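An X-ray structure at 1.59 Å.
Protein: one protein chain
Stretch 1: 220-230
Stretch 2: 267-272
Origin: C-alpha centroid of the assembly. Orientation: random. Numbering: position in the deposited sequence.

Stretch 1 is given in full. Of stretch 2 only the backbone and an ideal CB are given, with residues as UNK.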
# COMPACT_ATOMS: atom_id res chain seq x y z
N GLU B 220 -2.08 -16.68 -13.90
CA GLU B 220 -0.77 -17.32 -13.87
C GLU B 220 0.19 -16.61 -12.95
O GLU B 220 0.12 -15.38 -12.79
CB GLU B 220 -0.19 -17.45 -15.26
CG GLU B 220 0.19 -16.15 -15.92
CD GLU B 220 0.70 -16.37 -17.33
OE1 GLU B 220 1.02 -15.37 -17.94
OE2 GLU B 220 0.76 -17.51 -17.84
N PHE B 221 1.10 -17.39 -12.36
CA PHE B 221 2.25 -16.79 -11.71
C PHE B 221 3.13 -16.26 -12.83
O PHE B 221 3.29 -16.87 -13.89
CB PHE B 221 2.93 -17.75 -10.68
CG PHE B 221 2.05 -18.05 -9.49
CD1 PHE B 221 1.59 -16.99 -8.67
CD2 PHE B 221 1.60 -19.35 -9.22
CE1 PHE B 221 0.73 -17.24 -7.60
CE2 PHE B 221 0.78 -19.60 -8.13
CZ PHE B 221 0.34 -18.54 -7.33
N THR B 222 3.71 -15.09 -12.62
CA THR B 222 4.50 -14.42 -13.66
C THR B 222 5.94 -14.92 -13.67
O THR B 222 6.39 -15.58 -12.75
CB THR B 222 4.52 -12.90 -13.46
OG1 THR B 222 5.12 -12.63 -12.18
CG2 THR B 222 3.11 -12.31 -13.50
N SER B 223 6.66 -14.63 -14.75
CA SER B 223 8.07 -15.09 -14.81
C SER B 223 9.07 -14.11 -15.39
O SER B 223 10.14 -14.52 -15.84
CB SER B 223 8.20 -16.48 -15.48
OG SER B 223 7.49 -16.48 -16.68
N GLY B 224 8.77 -12.83 -15.39
CA GLY B 224 9.84 -11.86 -15.76
C GLY B 224 10.94 -11.58 -14.72
O GLY B 224 11.12 -12.29 -13.70
N SER B 225 11.72 -10.54 -14.98
CA SER B 225 12.77 -10.15 -14.04
C SER B 225 12.10 -9.33 -12.93
O SER B 225 10.95 -8.87 -13.08
CB SER B 225 13.85 -9.33 -14.71
OG SER B 225 13.35 -8.04 -15.00
N ARG B 226 12.81 -9.13 -11.83
CA ARG B 226 12.18 -8.59 -10.61
C ARG B 226 13.03 -7.43 -10.06
O ARG B 226 13.74 -7.59 -9.09
CB ARG B 226 12.06 -9.67 -9.53
CG ARG B 226 11.43 -10.97 -10.00
CD ARG B 226 10.04 -11.17 -9.54
NE ARG B 226 9.52 -12.44 -10.02
CZ ARG B 226 8.44 -12.58 -10.80
NH1 ARG B 226 7.73 -11.52 -11.15
NH2 ARG B 226 8.05 -13.78 -11.23
N PRO B 227 12.91 -6.26 -10.68
CA PRO B 227 13.71 -5.11 -10.23
C PRO B 227 13.41 -4.65 -8.83
O PRO B 227 14.32 -4.09 -8.19
CB PRO B 227 13.38 -4.01 -11.25
CG PRO B 227 12.02 -4.43 -11.80
CD PRO B 227 12.10 -5.93 -11.88
N SER B 228 12.21 -4.92 -8.33
CA SER B 228 11.85 -4.60 -6.92
C SER B 228 12.36 -5.53 -5.83
O SER B 228 12.16 -5.22 -4.65
CB SER B 228 10.31 -4.43 -6.75
OG SER B 228 9.72 -5.71 -6.74
N LEU B 229 13.05 -6.61 -6.21
CA LEU B 229 13.50 -7.67 -5.25
C LEU B 229 14.99 -7.47 -5.01
O LEU B 229 15.82 -7.81 -5.89
CB LEU B 229 13.19 -9.05 -5.81
CG LEU B 229 13.71 -10.26 -5.00
CD1 LEU B 229 13.32 -10.21 -3.53
CD2 LEU B 229 13.27 -11.56 -5.72
N PRO B 230 15.34 -6.88 -3.85
CA PRO B 230 16.77 -6.59 -3.63
C PRO B 230 17.61 -7.88 -3.53
O PRO B 230 17.17 -8.93 -2.99
CB PRO B 230 16.81 -5.79 -2.29
CG PRO B 230 15.41 -5.29 -2.13
CD PRO B 230 14.52 -6.36 -2.75
N UNK B 267 9.65 -19.52 -4.46
CA UNK B 267 8.91 -18.56 -3.62
C UNK B 267 8.84 -17.20 -4.30
O UNK B 267 7.81 -16.53 -4.30
CB UNK B 267 9.57 -18.42 -2.24
N UNK B 268 9.94 -16.81 -4.90
CA UNK B 268 10.03 -15.50 -5.55
C UNK B 268 9.80 -15.57 -7.05
O UNK B 268 9.78 -14.53 -7.71
CB UNK B 268 11.40 -14.87 -5.28
N UNK B 269 9.73 -16.78 -7.60
CA UNK B 269 9.53 -17.01 -9.03
C UNK B 269 10.65 -16.32 -9.81
O UNK B 269 10.41 -15.47 -10.68
CB UNK B 269 8.16 -16.50 -9.48
N UNK B 270 11.88 -16.62 -9.41
CA UNK B 270 13.10 -16.12 -10.10
C UNK B 270 13.93 -17.29 -10.59
O UNK B 270 13.84 -18.39 -10.06
CB UNK B 270 13.94 -15.24 -9.17
N UNK B 271 14.69 -17.04 -11.66
CA UNK B 271 15.53 -18.05 -12.30
C UNK B 271 16.84 -18.30 -11.55
O UNK B 271 17.29 -17.44 -10.81
CB UNK B 271 15.84 -17.63 -13.74
N UNK B 272 17.42 -19.46 -11.74
CA UNK B 272 18.72 -19.79 -11.15
C UNK B 272 19.75 -18.71 -11.41
O UNK B 272 20.53 -18.42 -10.51
CB UNK B 272 19.23 -21.13 -11.70

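Position 267 has helical backbone angles (-77/-41), and no atom of stretch 1 lies within 5.5 Å of its ideal CB. Stretch 1 therefore sets no constraint, and many residues would do. The deposited residue is Ala-267, which makes no contact across the stretches.

At 268 the CA-to-CB bond points sideways, yet the ideal CB lies 3.8 Å from Leu-229 CD2. An apolar neighbour at that range favours leucine, isoleucine, methionine or an aromatic residue. The backbone O of position 268, 3.1 Å from Arg-226 NE, leaves the choice of side chain open. The residue is Phe-268. Its CB packs against Leu-229 CD2 at 3.8 Å, and with chi1 at -58° (m) its ring presents one face to Leu-229 CD1. The bond from Arg-226 NE to its carbonyl is weak, with an N-H...O angle of 129°.

Position 269 has positive phi (57/52), a conformation easiest for glycine, with asparagine and aspartate next; unbranched residues pay a modest cost, beta-branched ones more. Its ideal CB points toward stretch 1, 3.2 Å from Arg-226 NH2, which is tight, and 3.8 Å from Thr-222 O. The backbone carbonyl is already engaged: Arg-226 NE and NH2 both donate to position 269 O, at 3.2 and 3.0 Å. A small residue could fit, as could a long one leading out along Phe-221. Arg-269 takes the long route. Phe-221 CG lies over one face of its guanidinium, and its NH1 approaches Phe-221 CB to 3.6 Å. A water bridges the stretches, donating to Thr-222 O at 2.8 Å and accepting from Arg-269 NH1 at 3.1 Å.

Position 270 has extended angles (-120/153) and a sideways CB; the ideal CB is 5.0 Å from Arg-226 CG and 5.1 Å from Leu-229 CD2. Aliphatic atoms this close suit an apolar side chain, so valine, isoleucine, leucine or methionine would do. CG2 of Ile-270 lies 3.5 Å from Arg-226 CG and 4.0 Å from Leu-229 CD2.

At 271 the CB again points sideways and finds nothing of stretch 1 within 5.5 Å. Serine, threonine, aspartate or asparagine would suit its N-cap position, while a long polar chain could reach back to the carbonyl of Ser-223. The deposited Arg-271 does reach: its NH2 comes within 3.0 Å of Ser-223 O, although the angle is too poor for a hydrogen bond.

Position 272 has helical angles (-49/-41) beyond the reach of stretch 1, which leaves its identity unrestricted. It is Glu-272.

Stretch 2, residues 267-272: AFRIRE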
# COMPACT_ATOMS: atom_id res chain seq x y z
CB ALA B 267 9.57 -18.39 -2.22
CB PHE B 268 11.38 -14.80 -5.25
CG PHE B 268 11.66 -14.58 -3.77
CD1 PHE B 268 10.61 -14.22 -2.89
CD2 PHE B 268 12.95 -14.56 -3.30
CE1 PHE B 268 10.88 -13.90 -1.54
CE2 PHE B 268 13.23 -14.25 -1.95
CZ PHE B 268 12.19 -13.89 -1.08
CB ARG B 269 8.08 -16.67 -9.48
CG ARG B 269 7.02 -17.63 -8.89
CD ARG B 269 7.48 -19.09 -8.97
NE ARG B 269 6.56 -20.07 -8.34
CZ ARG B 269 5.58 -20.67 -9.00
NH1 ARG B 269 5.38 -20.36 -10.29
NH2 ARG B 269 4.80 -21.54 -8.37
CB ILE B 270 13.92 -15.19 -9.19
CG1 ILE B 270 14.32 -15.93 -7.88
CG2 ILE B 270 13.10 -13.90 -8.97
CD1 ILE B 270 15.24 -15.11 -6.97
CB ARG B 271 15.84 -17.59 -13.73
CG ARG B 271 14.59 -17.52 -14.57
CD ARG B 271 14.89 -17.46 -16.06
NE ARG B 271 13.84 -16.73 -16.79
CZ ARG B 271 12.56 -17.12 -16.92
NH1 ARG B 271 12.11 -18.25 -16.37
NH2 ARG B 271 11.72 -16.36 -17.61
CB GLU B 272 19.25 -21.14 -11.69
CG GLU B 272 20.37 -21.72 -10.85
CD GLU B 272 20.77 -23.10 -11.32
OE1 GLU B 272 19.91 -24.01 -11.42
OE2 GLU B 272 21.95 -23.25 -11.57
O HOH W 1 6.61 -18.35 -12.28
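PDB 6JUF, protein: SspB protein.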